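Local coordinates for protein probable endoglucanase (Gluconacetobacter xylinus, PDB 1WZZ) that hydrolyses internal beta-1,4-glucosidic linkages of cellulose and carboxymethyl-cellulose as a secreted glycoside hydrolase of family 8, at residues A[244-249]-A[296-301]; A[292-297]-A[322-327]; A[198-203]-A[253-258]. All coordinates share one frame; numbering follows the deposited sequence.

Interaction 1 (A[244-249]-A[296-301]); sequences YFYWAH and ECTGLD
The ring of Y246, in the last turn of helix 240-247, lies against C297 and T298, where helix 289-297 gives way to loop. The aromatic contacts dominate. C297 lays its CB over the ring face, 4.2 Å from the centroid of the Y246 ring and 19° off the ring normal, a CH-pi contact. The ring atom nearest to C297 CB is Y246 CE1, at 3.9 Å. The sulfur takes a different line: C297 SG sits 5.0 Å from the Y246 ring centroid, 39° off the normal, an oblique sulfur-aromatic contact. Chi1 of -70° puts SG anti to the carbonyl carbon and beside the backbone N, while CB is the atom over the face. The main-chain oxygen is the polar element of the interface: C297 O comes within 3.6 Å of Y246 CD2 and lies over the face, displaced toward the rim. Both helices belong to the (alpha/alpha)6 barrel of family 8, and the contact joins their C-terminal ends, away from the probable catalytic residues. On the 240-247 side the helix closes in a Schellman motif, H249 adopting positive phi and its N bonding Y246 O at 3.0 Å. Aliphatic packing comes from T298, whose CG2 meets Y246 CB at 3.8 Å and approaches the ring obliquely. The T298 hydroxyl is engaged elsewhere: OG1, just past the helix, bonds back to V294 O in its last turn. A serine in place of Y246 would probably leave C297 CB and SG without their aromatic partner and open a gap between the two helix ends. Beyond the pair, Y246 also touches E331 of helix 315-331, while W247 turns to A327 of that helix and bonds E330 through NE1.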
# COMPACT_ATOMS: atom_id res chain seq x y z
N TYR A 244 3.15 0.52 7.01
CA TYR A 244 3.56 1.79 6.42
C TYR A 244 3.94 2.83 7.48
O TYR A 244 4.89 3.60 7.30
CB TYR A 244 2.44 2.33 5.53
CG TYR A 244 2.30 1.66 4.19
CD1 TYR A 244 1.03 1.35 3.69
CD2 TYR A 244 3.40 1.37 3.39
CE1 TYR A 244 0.86 0.76 2.43
CE2 TYR A 244 3.24 0.78 2.10
CZ TYR A 244 1.97 0.49 1.64
OH TYR A 244 1.80 -0.07 0.41
N PHE A 245 3.20 2.87 8.58
CA PHE A 245 3.52 3.84 9.61
C PHE A 245 4.79 3.45 10.38
O PHE A 245 5.55 4.33 10.76
CB PHE A 245 2.27 4.06 10.50
CG PHE A 245 1.23 4.94 9.83
CD1 PHE A 245 0.41 4.44 8.83
CD2 PHE A 245 1.16 6.30 10.14
CE1 PHE A 245 -0.47 5.27 8.13
CE2 PHE A 245 0.28 7.16 9.45
CZ PHE A 245 -0.53 6.64 8.44
N TYR A 246 5.04 2.15 10.57
CA TYR A 246 6.29 1.72 11.20
C TYR A 246 7.46 2.14 10.30
O TYR A 246 8.44 2.72 10.76
CB TYR A 246 6.30 0.18 11.37
CG TYR A 246 7.65 -0.52 11.14
CD1 TYR A 246 7.96 -1.08 9.89
CD2 TYR A 246 8.61 -0.59 12.16
CE1 TYR A 246 9.20 -1.71 9.66
CE2 TYR A 246 9.86 -1.22 11.93
CZ TYR A 246 10.14 -1.77 10.68
OH TYR A 246 11.36 -2.36 10.42
N TRP A 247 7.32 1.87 9.01
CA TRP A 247 8.34 2.16 8.01
C TRP A 247 8.71 3.62 7.99
O TRP A 247 9.90 3.98 7.89
CB TRP A 247 7.77 1.69 6.67
CG TRP A 247 8.59 1.75 5.45
CD1 TRP A 247 9.81 2.37 5.24
CD2 TRP A 247 8.21 1.18 4.22
NE1 TRP A 247 10.20 2.21 3.93
CE2 TRP A 247 9.23 1.49 3.28
CE3 TRP A 247 7.10 0.44 3.80
CZ2 TRP A 247 9.17 1.08 1.95
CZ3 TRP A 247 7.04 0.03 2.47
CH2 TRP A 247 8.06 0.35 1.56
N ALA A 248 7.70 4.47 8.11
CA ALA A 248 7.91 5.91 8.06
C ALA A 248 8.28 6.53 9.40
O ALA A 248 8.40 7.77 9.50
CB ALA A 248 6.66 6.61 7.50
N HIS A 249 8.46 5.69 10.43
CA HIS A 249 8.79 6.16 11.79
C HIS A 249 7.67 7.05 12.31
O HIS A 249 7.92 8.05 13.00
CB HIS A 249 10.11 6.95 11.79
CG HIS A 249 11.31 6.16 11.36
ND1 HIS A 249 11.85 5.15 12.13
CD2 HIS A 249 12.06 6.22 10.24
CE1 HIS A 249 12.88 4.62 11.50
NE2 HIS A 249 13.03 5.25 10.35
N GLU A 296 5.75 -9.37 12.67
CA GLU A 296 7.10 -9.45 13.21
C GLU A 296 7.77 -8.08 13.28
O GLU A 296 8.62 -7.85 14.13
CB GLU A 296 7.94 -10.45 12.38
CG GLU A 296 7.48 -11.90 12.64
CD GLU A 296 8.09 -12.94 11.72
OE1 GLU A 296 8.01 -14.14 12.07
OE2 GLU A 296 8.62 -12.60 10.66
N CYS A 297 7.38 -7.15 12.41
CA CYS A 297 7.99 -5.82 12.45
C CYS A 297 7.25 -4.86 13.34
O CYS A 297 7.74 -3.77 13.65
CB CYS A 297 8.04 -5.21 11.05
SG CYS A 297 9.20 -6.02 9.98
N THR A 298 6.06 -5.26 13.76
CA THR A 298 5.21 -4.37 14.56
C THR A 298 4.69 -4.89 15.89
O THR A 298 3.53 -4.64 16.25
CB THR A 298 4.01 -3.85 13.73
OG1 THR A 298 3.24 -4.93 13.20
CG2 THR A 298 4.53 -2.98 12.55
N GLY A 299 5.54 -5.61 16.62
CA GLY A 299 5.12 -6.05 17.94
C GLY A 299 5.06 -7.52 18.26
O GLY A 299 5.11 -7.89 19.43
N LEU A 300 4.95 -8.38 17.25
CA LEU A 300 4.87 -9.81 17.57
C LEU A 300 6.13 -10.32 18.22
O LEU A 300 7.24 -10.02 17.78
CB LEU A 300 4.59 -10.66 16.33
CG LEU A 300 4.41 -12.16 16.57
CD1 LEU A 300 3.14 -12.44 17.39
CD2 LEU A 300 4.29 -12.85 15.22
N ASP A 301 5.96 -11.11 19.28
CA ASP A 301 7.11 -11.70 19.96
C ASP A 301 7.67 -12.71 18.97
O ASP A 301 7.01 -13.70 18.65
CB ASP A 301 6.67 -12.41 21.23
CG ASP A 301 6.16 -11.46 22.30
OD1 ASP A 301 5.72 -11.97 23.37
OD2 ASP A 301 6.19 -10.22 22.09

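Interaction 2 (A[292-297]-A[322-327]); sequences LAVAEC and LLVYIA
V324 of helix 315-331 meets three residues of helix 289-297, its two methyls dividing the work between A293, V294 and C297. The helices are neighbours in the (alpha/alpha)6 barrel; their segments run nearly parallel, 24° between directions, with axes 9.2 Å apart. CG2 of V324 takes the A293 and V294 side: it lies 3.7 Å from A293 CB and 3.6 Å from V294 CG2. The V294 and V324 side chains meet at about a right angle, and one methyl of each makes the contact. The other branch, CG1, lies anti to the backbone N (chi1 174°), and this rotation sends it to the A293 carbonyl, 3.6 Å from A293 O, and onward to the sulfur of C297. The interface is therefore almost wholly apolar, with one valine facing a groove formed by residues a helical turn apart, and A293 contributing its methyl and its carbonyl oxygen.

Further out come the ordinary helical bonds that carry the segments, E296 N to L292 O at 2.9 Å and, on the partner helix, I326 N to L322 O at 3.0 Å. C297 N, by contrast, makes only weak bonds to A293 O and V294 O as the helix nears its end. Flanking residues turn to other helices and loops: L323 packs on Y53 and L56 of helix 48-61 and on L243 of helix 240-247, and the Y325 hydroxyl bonds P307 O. The nearest approach of the side chains is between C297 SG and V324 CG1, at 3.4 Å.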
# COMPACT_ATOMS: atom_id res chain seq x y z
N LEU A 292 2.27 -12.43 8.86
CA LEU A 292 3.26 -12.75 9.87
C LEU A 292 4.46 -11.82 9.73
O LEU A 292 4.99 -11.34 10.73
CB LEU A 292 3.70 -14.21 9.75
CG LEU A 292 4.80 -14.65 10.71
CD1 LEU A 292 4.40 -14.39 12.18
CD2 LEU A 292 5.01 -16.13 10.45
N ALA A 293 4.87 -11.55 8.48
CA ALA A 293 5.99 -10.64 8.27
C ALA A 293 5.65 -9.27 8.85
O ALA A 293 6.45 -8.66 9.55
CB ALA A 293 6.28 -10.54 6.76
N VAL A 294 4.44 -8.78 8.57
CA VAL A 294 4.04 -7.49 9.13
C VAL A 294 4.06 -7.50 10.65
O VAL A 294 4.59 -6.58 11.29
CB VAL A 294 2.64 -7.08 8.63
CG1 VAL A 294 2.16 -5.81 9.37
CG2 VAL A 294 2.69 -6.82 7.13
N ALA A 295 3.48 -8.55 11.23
CA ALA A 295 3.43 -8.67 12.68
C ALA A 295 4.81 -8.69 13.32
O ALA A 295 5.04 -8.07 14.36
CB ALA A 295 2.65 -9.94 13.06
N GLU A 296 5.75 -9.37 12.67
CA GLU A 296 7.10 -9.45 13.21
C GLU A 296 7.77 -8.08 13.28
O GLU A 296 8.62 -7.85 14.13
CB GLU A 296 7.94 -10.45 12.38
CG GLU A 296 7.48 -11.90 12.64
CD GLU A 296 8.09 -12.94 11.72
OE1 GLU A 296 8.01 -14.14 12.07
OE2 GLU A 296 8.62 -12.60 10.66
N CYS A 297 7.38 -7.15 12.41
CA CYS A 297 7.99 -5.82 12.45
C CYS A 297 7.25 -4.86 13.34
O CYS A 297 7.74 -3.77 13.65
CB CYS A 297 8.04 -5.21 11.05
SG CYS A 297 9.20 -6.02 9.98
N LEU A 322 7.48 -9.29 0.60
CA LEU A 322 8.61 -8.52 0.06
C LEU A 322 8.51 -7.05 0.47
O LEU A 322 9.51 -6.39 0.74
CB LEU A 322 8.67 -8.70 -1.47
CG LEU A 322 9.88 -8.14 -2.23
CD1 LEU A 322 11.17 -8.21 -1.48
CD2 LEU A 322 9.96 -8.93 -3.53
N LEU A 323 7.29 -6.53 0.60
CA LEU A 323 7.12 -5.15 1.04
C LEU A 323 7.71 -4.99 2.44
O LEU A 323 8.32 -3.97 2.76
CB LEU A 323 5.63 -4.81 1.04
CG LEU A 323 5.27 -3.35 1.26
CD1 LEU A 323 5.80 -2.51 0.06
CD2 LEU A 323 3.77 -3.25 1.40
N VAL A 324 7.54 -6.00 3.30
CA VAL A 324 8.11 -5.93 4.63
C VAL A 324 9.65 -5.96 4.56
O VAL A 324 10.33 -5.27 5.33
CB VAL A 324 7.60 -7.11 5.52
CG1 VAL A 324 8.34 -7.10 6.87
CG2 VAL A 324 6.07 -6.96 5.76
N TYR A 325 10.22 -6.77 3.67
CA TYR A 325 11.68 -6.78 3.53
C TYR A 325 12.18 -5.37 3.17
O TYR A 325 13.22 -4.93 3.66
CB TYR A 325 12.13 -7.77 2.45
CG TYR A 325 12.28 -9.19 2.94
CD1 TYR A 325 13.53 -9.71 3.28
CD2 TYR A 325 11.17 -10.03 3.02
CE1 TYR A 325 13.67 -11.05 3.69
CE2 TYR A 325 11.29 -11.37 3.44
CZ TYR A 325 12.54 -11.86 3.77
OH TYR A 325 12.63 -13.18 4.17
N ILE A 326 11.43 -4.67 2.32
CA ILE A 326 11.84 -3.31 1.92
C ILE A 326 11.76 -2.38 3.13
O ILE A 326 12.68 -1.60 3.40
CB ILE A 326 10.93 -2.73 0.82
CG1 ILE A 326 10.81 -3.69 -0.36
CG2 ILE A 326 11.47 -1.32 0.38
CD1 ILE A 326 12.11 -4.05 -0.97
N ALA A 327 10.65 -2.46 3.87
CA ALA A 327 10.45 -1.62 5.03
C ALA A 327 11.55 -1.82 6.04
O ALA A 327 12.08 -0.87 6.58
CB ALA A 327 9.09 -1.92 5.70

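Interaction 3 (A[198-203]-A[253-258]); sequences RLVSAG and PNVLAD
V200 and V255 form the apolar side of this contact, methyl to methyl, between the C-terminal end of helix 188-202 and the first turn of helix 253-266. V200 CG1 meets V255 CG1 at 4.1 Å, and the side chains cross at about a right angle. In both valines CG1 stands opposite the backbone N (chi1 164° and 179°), which turns these branches toward each other. V255 CG2 lies against the backbone of the other helix, 4.2 Å from S201 CA. V200 also rests on V241 and F245, so this edge continues onto helix 240-247 of the (alpha/alpha)6 barrel.

The other edge is looser and wet. S201 and N254 stand apart, and two waters fill the step between them. One bonds S201 OG at 2.9 Å and, weakly, takes a hydrogen from N254 ND2. The second lies 3.1 Å from S201 OG and donates to N254 OD1 at 2.6 Å, so that both ends of the amide are linked to one hydroxyl. The segment axes lie 10.3 Å apart and 44° from parallel, and the shared surface is small. Nearby, R204 joins the two segments by its bond to S201 O and its salt bridge to D258. Direct contact here is thus a small valine patch, while the polar edge is joined through water, with no direct bond between S201 and N254, probably a less rigid link.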
# COMPACT_ATOMS: atom_id res chain seq x y z
N ARG A 198 -3.52 11.34 12.57
CA ARG A 198 -4.70 11.50 13.40
C ARG A 198 -5.78 10.46 13.09
O ARG A 198 -6.46 9.97 14.00
CB ARG A 198 -5.31 12.91 13.23
CG ARG A 198 -4.41 14.01 13.65
CD ARG A 198 -5.20 15.33 13.63
NE ARG A 198 -4.42 16.40 14.24
CZ ARG A 198 -3.64 17.24 13.58
NH1 ARG A 198 -3.51 17.16 12.25
NH2 ARG A 198 -2.96 18.17 14.25
N LEU A 199 -5.94 10.13 11.80
CA LEU A 199 -6.96 9.17 11.38
C LEU A 199 -6.62 7.77 11.84
O LEU A 199 -7.49 7.02 12.25
CB LEU A 199 -7.17 9.23 9.86
CG LEU A 199 -7.94 10.52 9.46
CD1 LEU A 199 -7.64 10.79 7.98
CD2 LEU A 199 -9.44 10.40 9.70
N VAL A 200 -5.35 7.39 11.74
CA VAL A 200 -4.96 6.05 12.23
C VAL A 200 -5.19 5.97 13.75
O VAL A 200 -5.66 4.95 14.29
CB VAL A 200 -3.48 5.80 11.94
CG1 VAL A 200 -2.99 4.61 12.79
CG2 VAL A 200 -3.29 5.50 10.44
N SER A 201 -4.85 7.02 14.47
CA SER A 201 -5.07 7.03 15.91
C SER A 201 -6.54 6.91 16.30
O SER A 201 -6.94 6.08 17.13
CB SER A 201 -4.49 8.30 16.51
OG SER A 201 -4.71 8.36 17.91
N ALA A 202 -7.38 7.75 15.69
CA ALA A 202 -8.79 7.77 16.02
C ALA A 202 -9.74 6.83 15.28
O ALA A 202 -10.82 6.50 15.79
CB ALA A 202 -9.30 9.21 15.88
N GLY A 203 -9.32 6.38 14.10
CA GLY A 203 -10.18 5.54 13.29
C GLY A 203 -9.99 4.05 13.47
O GLY A 203 -9.85 3.32 12.50
N PRO A 253 3.26 5.39 19.81
CA PRO A 253 3.38 4.36 20.84
C PRO A 253 2.08 3.69 21.24
O PRO A 253 2.03 2.46 21.40
CB PRO A 253 4.00 5.12 22.01
CG PRO A 253 4.85 6.15 21.32
CD PRO A 253 3.98 6.62 20.18
N ASN A 254 1.01 4.46 21.41
CA ASN A 254 -0.24 3.83 21.82
C ASN A 254 -0.80 2.93 20.75
O ASN A 254 -1.42 1.91 21.06
CB ASN A 254 -1.29 4.86 22.27
CG ASN A 254 -1.85 5.69 21.12
OD1 ASN A 254 -1.12 6.42 20.46
ND2 ASN A 254 -3.16 5.57 20.89
N VAL A 255 -0.56 3.29 19.48
CA VAL A 255 -1.04 2.47 18.37
C VAL A 255 -0.18 1.21 18.25
O VAL A 255 -0.71 0.11 18.09
CB VAL A 255 -1.04 3.29 17.05
CG1 VAL A 255 -1.53 2.40 15.89
CG2 VAL A 255 -1.97 4.50 17.20
N LEU A 256 1.13 1.36 18.34
CA LEU A 256 2.01 0.19 18.31
C LEU A 256 1.60 -0.75 19.47
O LEU A 256 1.54 -1.98 19.30
CB LEU A 256 3.47 0.61 18.50
CG LEU A 256 4.47 -0.52 18.71
CD1 LEU A 256 4.44 -1.53 17.57
CD2 LEU A 256 5.85 0.09 18.89
N ALA A 257 1.34 -0.18 20.65
CA ALA A 257 0.98 -1.03 21.79
C ALA A 257 -0.25 -1.87 21.50
O ALA A 257 -0.30 -3.05 21.85
CB ALA A 257 0.74 -0.16 23.06
N ASP A 258 -1.26 -1.26 20.88
CA ASP A 258 -2.47 -1.99 20.56
C ASP A 258 -2.19 -3.08 19.51
O ASP A 258 -2.71 -4.20 19.63
CB ASP A 258 -3.57 -1.04 20.04
CG ASP A 258 -4.19 -0.21 21.16
OD1 ASP A 258 -4.14 -0.64 22.35
OD2 ASP A 258 -4.76 0.87 20.85
O HOH W 1 -5.74 6.69 20.06
O HOH W 2 -1.95 8.63 19.39

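Overall arrangement
Interactions 1 and 2 share helix 289-297, and C297 serves both. Interaction 2 is the buried, purely van der Waals contact; interaction 1, at the helix ends, is partly buried and adds an aromatic face and a backbone oxygen; interaction 3, farthest from the chain's centre, mixes a valine pair with bridging water. W247 packs on A327 and I326, linking 1 to 2, while F245 CZ meets V200 CG2 at 3.6 Å, linking 1 to 3. Interactions 2 and 3 do not touch, their nearest atoms being about 6 Å apart, but helix 240-247 touches elements of both, through F245 against V200 and W247 against L323.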